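Local coordinates for putative uncharacterized protein (Coprinopsis cinerea, PDB 3W9A) that is the catalytic domain of a glycoside hydrolase family 131 enzyme, a beta-jelly roll that probably cleaves beta-glucan chains, at residues 66-71 against 206-211. Numbering follows the deposited sequence.
Sequences IDTTAT and IVNRNP
The one hydrogen bond between residues 66-71 and 206-211 comes from a side-chain amide: Asn-208 reaches across and gives an N-H of ND2 to the backbone O of Thr-68, 3.2 Å away. The bond is nearly straight, 165° at the hydrogen, and the oxygen lies almost in the amide plane of Asn-208, while the donor stands 25° out of the carbonyl plane of Thr-68. CG of Asn-208 is anti to its backbone N (chi1 -178°), which carries CG out toward the turn. Both ends of the amide meet Thr-68; OD1 rests 3.3 Å from its CB, and ND2 also lies 3.4 Å from the methyl CG2 of Thr-71, the side chains of Asn-208 and Thr-71 crossing at about a right angle. ND2 also donates to the carbonyl of Gln-75, so one amide group grips two backbone oxygens. An alanine here would probably leave the carbonyls of Thr-68 and Gln-75 without this donor and open a gap beside the Thr-71 methyl.

The rest is van der Waals contact around one methyl. CG2 of Thr-68 sits 3.2 Å from the backbone N of Asn-210, at the peptide that follows Arg-209, and OD1 of Asn-210 comes to 3.4 Å from the same methyl. Thr-68 is presented by a type I turn from Asp-67 to Ala-70, braced by an Asx turn, in which Asp-67 OD1 accepts from the N of Thr-69; the same oxygen also accepts from Thr-69 OG1.

The turn follows strand 61-66, and the Asn-208 loop links strand 203-205 to strand 213-224. The contact thus ties together, at the surface of the jelly roll, loops attached to both of its antiparallel sheets, with Asn-208 also touching Met-77 of strand 77-83.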
loop_
_atom_site.group_PDB
_atom_site.type_symbol
_atom_site.label_atom_id
_atom_site.label_comp_id
_atom_site.label_asym_id
_atom_site.label_seq_id
_atom_site.Cartn_x
_atom_site.Cartn_y
_atom_site.Cartn_z
ATOM N N ILE A 66 8.238 2.694 10.230
ATOM C CA ILE A 66 7.605 3.098 11.479
ATOM C C ILE A 66 8.542 2.851 12.658
ATOM O O ILE A 66 9.198 1.813 12.747
ATOM C CB ILE A 66 6.247 2.398 11.698
ATOM C CG1 ILE A 66 6.382 0.875 11.555
ATOM C CG2 ILE A 66 5.205 2.986 10.748
ATOM C CD1 ILE A 66 5.168 0.070 11.971
ATOM N N ASP A 67 8.673 3.845 13.526
ATOM C CA ASP A 67 9.389 3.648 14.782
ATOM C C ASP A 67 8.573 4.267 15.891
ATOM O O ASP A 67 7.438 4.710 15.645
ATOM C CB ASP A 67 10.830 4.195 14.721
ATOM C CG ASP A 67 10.901 5.711 14.593
ATOM O OD1 ASP A 67 9.896 6.432 14.780
ATOM O OD2 ASP A 67 11.998 6.188 14.272
ATOM N N THR A 68 9.136 4.298 17.101
ATOM C CA THR A 68 8.418 4.778 18.265
ATOM C C THR A 68 8.053 6.255 18.171
ATOM O O THR A 68 7.137 6.684 18.842
ATOM C CB THR A 68 9.186 4.554 19.587
ATOM O OG1 THR A 68 10.393 5.319 19.597
ATOM C CG2 THR A 68 9.501 3.130 19.765
ATOM N N THR A 69 8.737 7.019 17.321
ATOM C CA THR A 69 8.386 8.429 17.122
ATOM C C THR A 69 7.335 8.672 16.037
ATOM O O THR A 69 6.985 9.822 15.785
ATOM C CB THR A 69 9.608 9.264 16.753
ATOM O OG1 THR A 69 9.970 9.008 15.373
ATOM C CG2 THR A 69 10.784 8.963 17.699
ATOM N N ALA A 70 6.847 7.611 15.396
ATOM C CA ALA A 70 5.927 7.744 14.257
ATOM C C ALA A 70 4.487 7.871 14.736
ATOM O O ALA A 70 3.653 7.006 14.496
ATOM C CB ALA A 70 6.069 6.548 13.323
ATOM N N THR A 71 4.202 8.952 15.433
ATOM C CA THR A 71 2.978 9.070 16.182
ATOM C C THR A 71 2.282 10.322 15.673
ATOM O O THR A 71 2.865 11.402 15.704
ATOM C CB THR A 71 3.295 9.156 17.688
ATOM O OG1 THR A 71 4.316 10.120 17.926
ATOM C CG2 THR A 71 3.819 7.837 18.184
ATOM N N ILE A 206 -0.579 -0.912 15.930
ATOM C CA ILE A 206 -1.256 -0.443 17.142
ATOM C C ILE A 206 -0.274 -0.294 18.303
ATOM O O ILE A 206 -0.215 0.768 18.909
ATOM C CB ILE A 206 -2.458 -1.328 17.542
ATOM C CG1 ILE A 206 -3.564 -1.261 16.480
ATOM C CG2 ILE A 206 -3.067 -0.886 18.877
ATOM C CD1 ILE A 206 -4.608 -2.344 16.624
ATOM N N VAL A 207 0.488 -1.339 18.606
ATOM C CA VAL A 207 1.415 -1.313 19.753
ATOM C C VAL A 207 2.694 -0.555 19.415
ATOM O O VAL A 207 3.352 -0.861 18.428
ATOM C CB VAL A 207 1.770 -2.734 20.224
ATOM C CG1 VAL A 207 2.848 -2.705 21.310
ATOM C CG2 VAL A 207 0.523 -3.416 20.749
ATOM N N ASN A 208 3.039 0.434 20.241
ATOM C CA ASN A 208 4.208 1.268 20.016
ATOM C C ASN A 208 5.413 0.779 20.822
ATOM O O ASN A 208 5.402 0.792 22.064
ATOM C CB ASN A 208 3.864 2.700 20.398
ATOM C CG ASN A 208 5.000 3.680 20.164
ATOM O OD1 ASN A 208 6.174 3.399 20.440
ATOM N ND2 ASN A 208 4.649 4.855 19.667
ATOM N N ARG A 209 6.439 0.336 20.116
ATOM C CA ARG A 209 7.746 0.085 20.726
ATOM C C ARG A 209 8.812 -0.162 19.668
ATOM O O ARG A 209 8.504 -0.406 18.494
ATOM C CB ARG A 209 7.701 -1.106 21.693
ATOM C CG ARG A 209 7.145 -2.386 21.083
ATOM C CD ARG A 209 7.504 -3.548 21.971
ATOM N NE ARG A 209 7.134 -4.871 21.456
ATOM C CZ ARG A 209 6.130 -5.610 21.911
ATOM N NH1 ARG A 209 5.341 -5.158 22.862
ATOM N NH2 ARG A 209 5.905 -6.812 21.403
ATOM N N ASN A 210 10.064 -0.050 20.101
ATOM C CA ASN A 210 11.206 -0.476 19.320
ATOM C C ASN A 210 11.257 -1.985 19.220
ATOM O O ASN A 210 10.664 -2.687 20.049
ATOM C CB ASN A 210 12.495 0.013 19.968
ATOM C CG ASN A 210 12.736 1.487 19.742
ATOM O OD1 ASN A 210 12.523 2.005 18.645
ATOM N ND2 ASN A 210 13.191 2.174 20.787
ATOM N N PRO A 211 11.991 -2.500 18.224
ATOM C CA PRO A 211 12.750 -1.799 17.204
ATOM C C PRO A 211 11.878 -1.362 16.032
ATOM O O PRO A 211 10.683 -1.713 15.994
ATOM C CB PRO A 211 13.770 -2.860 16.767
ATOM C CG PRO A 211 13.051 -4.135 16.919
ATOM C CD PRO A 211 12.125 -3.963 18.083
#